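Putative flavoprotein decarboxylase (Streptomyces olivoviridis, PDB 6JLS) binds flavin mononucleotide and acts as a cysteine decarboxylase in the biosynthesis of thioviridamide. Local coordinates at residues L17-V30 with G45-V59. Residues are numbered along the deposited sequence; the frame is centred on the assembly and turned at random.
Sequences LTLTMCLSGSVSSV and GRLHVALTPSAQQFV. With FMN (flavin mononucleotide), chain B.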
loop_
_atom_site.group_PDB
_atom_site.type_symbol
_atom_site.label_atom_id
_atom_site.label_comp_id
_atom_site.label_asym_id
_atom_site.label_seq_id
_atom_site.Cartn_x
_atom_site.Cartn_y
_atom_site.Cartn_z
ATOM N N LEU A 17 27.787 31.000 17.156
ATOM C CA LEU A 17 28.180 30.044 16.133
ATOM C C LEU A 17 26.986 29.231 15.643
ATOM O O LEU A 17 26.091 28.879 16.418
ATOM C CB LEU A 17 29.257 29.108 16.679
ATOM C CG LEU A 17 30.541 29.801 17.141
ATOM C CD1 LEU A 17 31.586 28.789 17.605
ATOM C CD2 LEU A 17 31.085 30.664 16.016
ATOM N N THR A 18 26.983 28.938 14.348
ATOM C CA THR A 18 26.065 27.985 13.736
ATOM C C THR A 18 26.857 26.739 13.357
ATOM O O THR A 18 27.732 26.802 12.485
ATOM C CB THR A 18 25.397 28.582 12.495
ATOM O OG1 THR A 18 24.598 29.709 12.870
ATOM C CG2 THR A 18 24.520 27.553 11.808
ATOM N N LEU A 19 26.554 25.616 14.000
ATOM C CA LEU A 19 27.247 24.365 13.724
ATOM C C LEU A 19 26.288 23.328 13.153
ATOM O O LEU A 19 25.199 23.103 13.696
ATOM C CB LEU A 19 27.909 23.810 14.988
ATOM C CG LEU A 19 28.755 22.557 14.750
ATOM C CD1 LEU A 19 30.048 22.627 15.530
ATOM C CD2 LEU A 19 27.997 21.280 15.101
ATOM N N THR A 20 26.700 22.677 12.074
ATOM C CA THR A 20 25.933 21.590 11.482
ATOM C C THR A 20 26.643 20.269 11.742
ATOM O O THR A 20 27.814 20.100 11.378
ATOM C CB THR A 20 25.726 21.811 9.987
ATOM O OG1 THR A 20 24.921 22.987 9.794
ATOM C CG2 THR A 20 25.029 20.615 9.359
ATOM N N MET A 21 25.920 19.344 12.366
ATOM C CA MET A 21 26.370 18.002 12.709
ATOM C C MET A 21 25.784 16.995 11.714
ATOM O O MET A 21 24.562 16.961 11.506
ATOM C CB MET A 21 25.921 17.696 14.141
ATOM C CG MET A 21 26.061 16.270 14.606
ATOM S SD MET A 21 25.652 16.087 16.383
ATOM C CE MET A 21 24.588 17.488 16.653
ATOM N N CYS A 22 26.638 16.180 11.096
ATOM C CA CYS A 22 26.180 15.163 10.153
ATOM C C CYS A 22 26.399 13.764 10.715
ATOM O O CYS A 22 27.446 13.473 11.303
ATOM C CB CYS A 22 26.884 15.283 8.799
ATOM S SG CYS A 22 26.585 16.812 7.861
ATOM N N LEU A 23 25.407 12.894 10.519
ATOM C CA LEU A 23 25.426 11.539 11.050
ATOM C C LEU A 23 25.345 10.524 9.916
ATOM O O LEU A 23 24.453 10.605 9.064
ATOM C CB LEU A 23 24.270 11.330 12.025
ATOM C CG LEU A 23 24.236 12.244 13.253
ATOM C CD1 LEU A 23 23.108 11.809 14.184
ATOM C CD2 LEU A 23 25.569 12.203 13.975
ATOM N N SER A 24 26.257 9.558 9.938
ATOM C CA SER A 24 26.457 8.509 8.941
ATOM C C SER A 24 25.903 7.170 9.455
ATOM O O SER A 24 25.646 6.991 10.648
ATOM C CB SER A 24 27.965 8.394 8.634
ATOM O OG SER A 24 28.204 7.918 7.338
ATOM N N GLY A 25 25.800 6.193 8.556
ATOM C CA GLY A 25 25.288 4.884 8.916
ATOM C C GLY A 25 26.227 4.009 9.727
ATOM O O GLY A 25 26.568 2.884 9.333
ATOM N N SER A 26 26.663 4.528 10.867
ATOM C CA SER A 26 27.423 3.766 11.839
ATOM C C SER A 26 26.629 3.723 13.139
ATOM O O SER A 26 25.898 4.666 13.460
ATOM C CB SER A 26 28.797 4.396 12.072
ATOM O OG SER A 26 29.359 3.960 13.293
ATOM N N VAL A 27 26.754 2.627 13.889
ATOM C CA VAL A 27 25.979 2.565 15.118
ATOM C C VAL A 27 26.392 3.680 16.080
ATOM O O VAL A 27 25.568 4.131 16.885
ATOM C CB VAL A 27 26.070 1.175 15.790
ATOM C CG1 VAL A 27 27.397 0.980 16.471
ATOM C CG2 VAL A 27 24.946 1.023 16.811
ATOM N N SER A 28 27.634 4.182 15.971
ATOM C CA SER A 28 28.072 5.308 16.794
ATOM C C SER A 28 27.174 6.526 16.665
ATOM O O SER A 28 27.184 7.378 17.558
ATOM C CB SER A 28 29.491 5.722 16.434
ATOM O OG SER A 28 30.390 4.678 16.717
ATOM N N SER A 29 26.400 6.643 15.584
ATOM C CA SER A 29 25.574 7.835 15.490
ATOM C C SER A 29 24.393 7.823 16.467
ATOM O O SER A 29 23.685 8.831 16.546
ATOM C CB SER A 29 25.117 8.053 14.040
ATOM O OG SER A 29 24.430 6.934 13.529
ATOM N N VAL A 30 24.196 6.752 17.255
ATOM C CA VAL A 30 23.214 6.809 18.347
ATOM C C VAL A 30 23.605 7.839 19.391
ATOM O O VAL A 30 22.759 8.277 20.176
ATOM C CB VAL A 30 23.012 5.447 19.060
ATOM C CG1 VAL A 30 22.462 4.428 18.123
ATOM C CG2 VAL A 30 24.312 4.958 19.696
ATOM N N GLY A 45 25.049 28.463 19.363
ATOM C CA GLY A 45 23.885 29.284 19.105
ATOM C C GLY A 45 22.848 28.622 18.226
ATOM O O GLY A 45 21.685 28.526 18.618
ATOM N N ARG A 46 23.243 28.188 17.029
ATOM C CA ARG A 46 22.388 27.415 16.139
ATOM C C ARG A 46 23.016 26.054 15.928
ATOM O O ARG A 46 24.204 25.957 15.606
ATOM C CB ARG A 46 22.206 28.079 14.781
ATOM C CG ARG A 46 21.291 29.242 14.789
ATOM C CD ARG A 46 20.072 28.974 13.946
ATOM N NE ARG A 46 19.077 30.014 14.176
ATOM C CZ ARG A 46 18.121 29.931 15.096
ATOM N NH1 ARG A 46 18.024 28.852 15.857
ATOM N NH2 ARG A 46 17.258 30.923 15.251
ATOM N N LEU A 47 22.217 25.009 16.087
ATOM C CA LEU A 47 22.650 23.650 15.815
ATOM C C LEU A 47 21.752 23.074 14.738
ATOM O O LEU A 47 20.526 23.162 14.847
ATOM C CB LEU A 47 22.582 22.798 17.074
ATOM C CG LEU A 47 23.047 21.356 16.941
ATOM C CD1 LEU A 47 24.519 21.318 16.548
ATOM C CD2 LEU A 47 22.802 20.664 18.269
ATOM N N HIS A 48 22.360 22.519 13.685
ATOM C CA HIS A 48 21.649 21.738 12.677
ATOM C C HIS A 48 22.175 20.310 12.654
ATOM O O HIS A 48 23.353 20.060 12.934
ATOM C CB HIS A 48 21.810 22.323 11.281
ATOM C CG HIS A 48 21.387 23.749 11.163
ATOM N ND1 HIS A 48 20.067 24.141 11.214
ATOM C CD2 HIS A 48 22.108 24.872 10.953
ATOM C CE1 HIS A 48 19.995 25.449 11.056
ATOM N NE2 HIS A 48 21.220 25.917 10.893
ATOM N N VAL A 49 21.311 19.372 12.275
ATOM C CA VAL A 49 21.681 17.965 12.171
ATOM C C VAL A 49 21.152 17.425 10.855
ATOM O O VAL A 49 20.001 17.694 10.488
ATOM C CB VAL A 49 21.143 17.128 13.346
ATOM C CG1 VAL A 49 21.549 15.672 13.180
ATOM C CG2 VAL A 49 21.676 17.663 14.652
ATOM N N ALA A 50 22.001 16.688 10.140
ATOM C CA ALA A 50 21.630 16.018 8.903
ATOM C C ALA A 50 22.029 14.556 9.011
ATOM O O ALA A 50 23.057 14.230 9.623
ATOM C CB ALA A 50 22.322 16.648 7.694
ATOM N N LEU A 51 21.217 13.678 8.412
ATOM C CA LEU A 51 21.401 12.234 8.502
ATOM C C LEU A 51 21.489 11.641 7.104
ATOM O O LEU A 51 20.771 12.066 6.192
ATOM C CB LEU A 51 20.233 11.550 9.272
ATOM C CG LEU A 51 20.046 11.776 10.782
ATOM C CD1 LEU A 51 19.761 13.225 11.105
ATOM C CD2 LEU A 51 18.905 10.922 11.307
ATOM N N THR A 52 22.367 10.671 6.933
ATOM C CA THR A 52 22.299 9.862 5.736
ATOM C C THR A 52 21.147 8.872 5.869
ATOM O O THR A 52 20.703 8.567 6.983
ATOM C CB THR A 52 23.601 9.092 5.531
ATOM O OG1 THR A 52 23.650 8.018 6.476
ATOM C CG2 THR A 52 24.828 10.004 5.684
ATOM N N PRO A 53 20.649 8.339 4.753
ATOM C CA PRO A 53 19.628 7.279 4.868
ATOM C C PRO A 53 20.048 6.126 5.779
ATOM O O PRO A 53 19.265 5.740 6.656
ATOM C CB PRO A 53 19.426 6.831 3.413
ATOM C CG PRO A 53 19.740 8.066 2.612
ATOM C CD PRO A 53 20.869 8.756 3.358
ATOM N N SER A 54 21.272 5.584 5.635
ATOM C CA SER A 54 21.679 4.482 6.512
ATOM C C SER A 54 21.733 4.897 7.977
ATOM O O SER A 54 21.484 4.069 8.861
ATOM C CB SER A 54 23.034 3.920 6.094
ATOM O OG SER A 54 22.953 3.326 4.813
ATOM N N ALA A 55 22.064 6.158 8.262
ATOM C CA ALA A 55 22.095 6.602 9.648
ATOM C C ALA A 55 20.733 6.482 10.321
ATOM O O ALA A 55 20.671 6.319 11.549
ATOM C CB ALA A 55 22.588 8.047 9.723
ATOM N N GLN A 56 19.644 6.552 9.554
ATOM C CA GLN A 56 18.303 6.492 10.127
ATOM C C GLN A 56 17.926 5.108 10.641
ATOM O O GLN A 56 16.897 4.983 11.318
ATOM C CB GLN A 56 17.266 6.968 9.107
ATOM C CG GLN A 56 17.481 8.418 8.737
ATOM C CD GLN A 56 16.481 8.928 7.741
ATOM O OE1 GLN A 56 16.816 9.184 6.575
ATOM N NE2 GLN A 56 15.246 9.103 8.191
ATOM N N GLN A 57 18.725 4.073 10.373
ATOM C CA GLN A 57 18.467 2.812 11.052
ATOM C C GLN A 57 19.036 2.800 12.464
ATOM O O GLN A 57 18.706 1.899 13.244
ATOM C CB GLN A 57 19.008 1.624 10.242
ATOM C CG GLN A 57 20.499 1.376 10.362
ATOM C CD GLN A 57 20.998 0.306 9.393
ATOM O OE1 GLN A 57 20.537 -0.838 9.407
ATOM N NE2 GLN A 57 21.948 0.682 8.545
ATOM N N PHE A 58 19.835 3.804 12.828
ATOM C CA PHE A 58 20.449 3.873 14.145
ATOM C C PHE A 58 20.011 5.068 14.977
ATOM O O PHE A 58 20.118 5.006 16.201
ATOM C CB PHE A 58 21.977 3.917 14.023
ATOM C CG PHE A 58 22.573 2.763 13.270
ATOM C CD1 PHE A 58 22.458 1.471 13.745
ATOM C CD2 PHE A 58 23.284 2.981 12.102
ATOM C CE1 PHE A 58 23.024 0.415 13.062
ATOM C CE2 PHE A 58 23.860 1.931 11.408
ATOM C CZ PHE A 58 23.733 0.644 11.889
ATOM N N VAL A 59 19.565 6.161 14.346
ATOM C CA VAL A 59 19.059 7.353 15.026
ATOM C C VAL A 59 17.735 7.727 14.398
ATOM O O VAL A 59 17.595 7.698 13.172
ATOM C CB VAL A 59 19.993 8.578 14.910
ATOM C CG1 VAL A 59 19.986 9.392 16.209
ATOM C CG2 VAL A 59 21.369 8.189 14.463
HETATM N N1 FMN B . 30.315 1.373 8.130
HETATM C C2 FMN B . 31.346 2.182 8.554
HETATM O O2 FMN B . 32.046 2.753 7.723
HETATM N N3 FMN B . 31.595 2.340 9.902
HETATM C C4 FMN B . 30.813 1.694 10.838
HETATM O O4 FMN B . 31.029 1.834 12.044
HETATM C C4A FMN B . 29.772 0.880 10.410
HETATM N N5 FMN B . 28.982 0.230 11.338
HETATM C C5A FMN B . 27.949 -0.584 10.924
HETATM C C6 FMN B . 27.177 -1.229 11.882
HETATM C C7 FMN B . 26.123 -2.052 11.484
HETATM C C7M FMN B . 25.300 -2.741 12.543
HETATM C C8 FMN B . 25.846 -2.230 10.114
HETATM C C8M FMN B . 24.709 -3.116 9.679
HETATM C C9 FMN B . 26.632 -1.578 9.156
HETATM C C9A FMN B . 27.687 -0.753 9.562
HETATM N N10 FMN B . 28.482 -0.098 8.630
HETATM C C10 FMN B . 29.520 0.718 9.050
HETATM C "C1'" FMN B . 28.206 -0.249 7.162
HETATM C "C2'" FMN B . 27.450 1.000 6.679
HETATM O "O2'" FMN B . 26.191 1.147 7.314
HETATM C "C3'" FMN B . 27.255 0.988 5.169
HETATM O "O3'" FMN B . 28.513 1.156 4.560
HETATM C "C4'" FMN B . 26.294 2.107 4.769
HETATM O "O4'" FMN B . 25.893 2.046 3.410
HETATM C "C5'" FMN B . 26.899 3.474 5.056
HETATM O "O5'" FMN B . 25.977 4.407 4.545
HETATM P P FMN B . 26.201 5.981 4.712
HETATM O O1P FMN B . 27.690 6.271 4.767
HETATM O O2P FMN B . 25.608 6.689 3.513
HETATM O O3P FMN B . 25.568 6.448 5.999
#
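G25 and T52 meet at the FMN phosphate, where G25 N (2.6 Å) and T52 OG1 (2.5 Å) both donate to FMN O3P. T52 OG1 has a second role: lying between its own backbone N and carbonyl carbon (chi1 74°), it also accepts from A55 N, an ST motif that links the start of the 3-10 segment 54-57 to the phosphate-binding hydroxyl. On the ribityl chain, FMN O2' donates to G25 O at 2.7 Å.

Next to the flavin, the F58 ring is sandwiched, with V27 CA over one face, 3.9 Å from the ring centroid in a CH-pi contact, and Q57 CG over the other; its CZ reaches FMN C7 at 3.6 Å. S26 O lies obliquely to this ring and receives both S29 N and S29 OG.

Behind the site, strands 18-23 and 46-51 run parallel, joined by alternating backbone hydrogen bonds from R46 N to L17 O through T52 N to L23 O, the latter 167° at the hydrogen. On the face bearing M21, its side chain extends with CG anti to the backbone N (chi1 169°) and then bends at chi3, bringing CE to V49 CG2 at 3.5 Å and near L47 CD1. On the other face, T18 CG2 and T20 OG1, the latter hydrogen-bonded to S93 OG, border the H48 ring edge; H48 ND1 is hydrogen-bonded to the backbone N of S71, while NE2 is buried without a partner in the model.

Strands 18-23 and 46-51 with the intervening helix 32-40 form a beta-alpha-beta unit of a Rossmann-like parallel sheet: helix 32-40 covers M21 and L47, helix 117-124 covers C22 and A50, and strand 95-101 pairs with the far edge of 18-23.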